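Local coordinates for protein alpha-galactosidase (Lactobacillus brevis, PDB 3MI6) that probably hydrolyses terminal, non-reducing alpha-D-galactose residues from alpha-galactosides, as a family 36 glycoside hydrolase, at residues L411-E416 against D474-D479. Numbering follows the deposited sequence.
Sequences LWFEPE and DYIKWD
Trp412 and Asp479 meet at the C-terminal mouth of a (beta/alpha)8 barrel, where the adjacent parallel strands 408-413 and 475-478 run into the predicted galactose site. The indole NE1 of Trp412 donates to OD2 of Asp479, the predicted nucleophile, over 3.1 Å and on the anti lone pair, with ring and carboxylate planes 81° apart. Ser529 N binds OD1, so both carboxylate oxygens are gripped. The indole also packs on Asp479 CB, 3.4 Å from NE1. On this inner face CG of Trp412 stands anti to the backbone N (chi1 177°), starting the ring toward its place beside Lys477. The indole thus offers an N-H to the carboxylate and an apolar edge to the lysine methylenes, Lys477 CD lying 3.8 Å from Trp412 CD1; the long lysine carries its charge on to a salt bridge with Asp367.

On the other face Ile476 CD1 touches Phe413 CE2 at 3.6 Å, apolar side chains that also rest on helix 454-471, Phe413 on Met467 and Ile476 on Ile468. Pro415, rigid after the strand, lays CG over the five-membered ring of Trp478, 3.8 Å from its centroid, in a CH-pi contact. Beyond, next to helix 500-518, is the buried charge of Glu416: OE2 takes a nearly straight 2.8 Å bond from Trp478 NE1 and a salt bridge from Arg533, while OE1 is hydrogen-bonded to Tyr504 OH. A leucine in place of Trp478 would probably leave Glu416 without its indole donor and Pro415 without a ring to cover.

The strand pairing positions both sets: Phe413 N donates to Lys477 O, and Asp479 N, backbone nitrogen of the predicted nucleophile itself, donates to Phe413 O at 2.8 Å and 174°.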
# COMPACT_ATOMS: atom_id res chain seq x y z
N LEU D 411 -38.78 -31.82 -4.10
CA LEU D 411 -39.09 -31.15 -5.37
C LEU D 411 -39.02 -29.63 -5.29
O LEU D 411 -38.98 -29.05 -4.21
CB LEU D 411 -40.42 -31.64 -5.97
CG LEU D 411 -41.77 -31.11 -5.48
CD1 LEU D 411 -42.02 -29.74 -6.04
CD2 LEU D 411 -42.91 -32.02 -5.89
N TRP D 412 -39.04 -29.01 -6.46
CA TRP D 412 -38.70 -27.61 -6.68
C TRP D 412 -39.97 -26.78 -6.93
O TRP D 412 -40.78 -27.09 -7.80
CB TRP D 412 -37.78 -27.57 -7.91
CG TRP D 412 -37.32 -26.24 -8.40
CD1 TRP D 412 -36.09 -25.71 -8.25
CD2 TRP D 412 -38.07 -25.30 -9.20
NE1 TRP D 412 -36.01 -24.49 -8.88
CE2 TRP D 412 -37.22 -24.22 -9.47
CE3 TRP D 412 -39.38 -25.27 -9.70
CZ2 TRP D 412 -37.63 -23.10 -10.21
CZ3 TRP D 412 -39.78 -24.17 -10.44
CH2 TRP D 412 -38.92 -23.10 -10.68
N PHE D 413 -40.15 -25.73 -6.14
CA PHE D 413 -41.15 -24.73 -6.43
C PHE D 413 -40.47 -23.38 -6.65
O PHE D 413 -39.34 -23.16 -6.19
CB PHE D 413 -42.11 -24.58 -5.25
CG PHE D 413 -42.97 -25.78 -4.99
CD1 PHE D 413 -44.21 -25.90 -5.58
CD2 PHE D 413 -42.53 -26.78 -4.14
CE1 PHE D 413 -45.00 -27.00 -5.34
CE2 PHE D 413 -43.32 -27.88 -3.89
CZ PHE D 413 -44.55 -28.00 -4.49
N GLU D 414 -41.17 -22.48 -7.33
CA GLU D 414 -40.80 -21.06 -7.39
C GLU D 414 -42.09 -20.26 -7.20
O GLU D 414 -42.59 -19.65 -8.14
CB GLU D 414 -40.14 -20.70 -8.73
CG GLU D 414 -39.42 -19.34 -8.76
CD GLU D 414 -38.76 -19.03 -10.10
OE1 GLU D 414 -38.58 -19.96 -10.91
OE2 GLU D 414 -38.41 -17.86 -10.34
N PRO D 415 -42.62 -20.27 -5.96
CA PRO D 415 -43.94 -19.76 -5.54
C PRO D 415 -44.23 -18.32 -5.94
O PRO D 415 -45.28 -18.04 -6.53
CB PRO D 415 -43.86 -19.81 -4.02
CG PRO D 415 -42.86 -20.86 -3.73
CD PRO D 415 -41.83 -20.75 -4.81
N GLU D 416 -43.31 -17.42 -5.60
CA GLU D 416 -43.51 -15.99 -5.77
C GLU D 416 -43.69 -15.55 -7.25
O GLU D 416 -43.92 -14.36 -7.51
CB GLU D 416 -42.35 -15.23 -5.11
CG GLU D 416 -42.04 -15.67 -3.66
CD GLU D 416 -40.55 -15.52 -3.29
OE1 GLU D 416 -40.07 -14.37 -3.19
OE2 GLU D 416 -39.86 -16.54 -3.09
N ASP D 474 -40.15 -34.81 1.54
CA ASP D 474 -39.22 -34.73 2.65
C ASP D 474 -38.52 -33.40 2.62
O ASP D 474 -37.89 -33.00 3.60
CB ASP D 474 -38.20 -35.85 2.55
CG ASP D 474 -38.81 -37.20 2.77
OD1 ASP D 474 -39.16 -37.50 3.93
OD2 ASP D 474 -38.93 -37.96 1.78
N TYR D 475 -38.66 -32.70 1.49
CA TYR D 475 -37.76 -31.61 1.15
C TYR D 475 -38.33 -30.80 -0.01
O TYR D 475 -38.94 -31.36 -0.92
CB TYR D 475 -36.41 -32.22 0.77
CG TYR D 475 -35.37 -31.33 0.09
CD1 TYR D 475 -35.42 -31.08 -1.26
CD2 TYR D 475 -34.29 -30.84 0.80
CE1 TYR D 475 -34.45 -30.31 -1.89
CE2 TYR D 475 -33.31 -30.07 0.19
CZ TYR D 475 -33.39 -29.81 -1.16
OH TYR D 475 -32.42 -29.03 -1.77
N ILE D 476 -38.12 -29.50 0.04
CA ILE D 476 -38.56 -28.60 -1.02
C ILE D 476 -37.44 -27.60 -1.35
O ILE D 476 -36.87 -26.96 -0.47
CB ILE D 476 -39.89 -27.89 -0.65
CG1 ILE D 476 -41.09 -28.78 -1.00
CG2 ILE D 476 -40.03 -26.57 -1.34
CD1 ILE D 476 -42.40 -28.28 -0.47
N LYS D 477 -37.09 -27.50 -2.62
CA LYS D 477 -36.22 -26.44 -3.08
C LYS D 477 -37.13 -25.30 -3.49
O LYS D 477 -37.92 -25.41 -4.42
CB LYS D 477 -35.36 -26.93 -4.24
CG LYS D 477 -34.18 -26.02 -4.61
CD LYS D 477 -33.41 -26.64 -5.78
CE LYS D 477 -32.34 -25.72 -6.37
NZ LYS D 477 -31.64 -26.30 -7.57
N TRP D 478 -37.04 -24.20 -2.76
CA TRP D 478 -37.87 -23.02 -2.99
C TRP D 478 -37.03 -21.92 -3.63
O TRP D 478 -36.28 -21.20 -2.96
CB TRP D 478 -38.47 -22.58 -1.65
CG TRP D 478 -39.22 -21.27 -1.64
CD1 TRP D 478 -39.05 -20.22 -2.48
CD2 TRP D 478 -40.22 -20.88 -0.70
NE1 TRP D 478 -39.89 -19.19 -2.14
CE2 TRP D 478 -40.62 -19.57 -1.04
CE3 TRP D 478 -40.82 -21.50 0.40
CZ2 TRP D 478 -41.59 -18.87 -0.33
CZ3 TRP D 478 -41.78 -20.81 1.11
CH2 TRP D 478 -42.16 -19.51 0.75
N ASP D 479 -37.17 -21.81 -4.94
CA ASP D 479 -36.32 -20.94 -5.75
C ASP D 479 -36.98 -19.58 -5.97
O ASP D 479 -38.11 -19.35 -5.54
CB ASP D 479 -36.05 -21.64 -7.07
CG ASP D 479 -34.79 -21.15 -7.75
OD1 ASP D 479 -34.28 -20.08 -7.35
OD2 ASP D 479 -34.32 -21.85 -8.68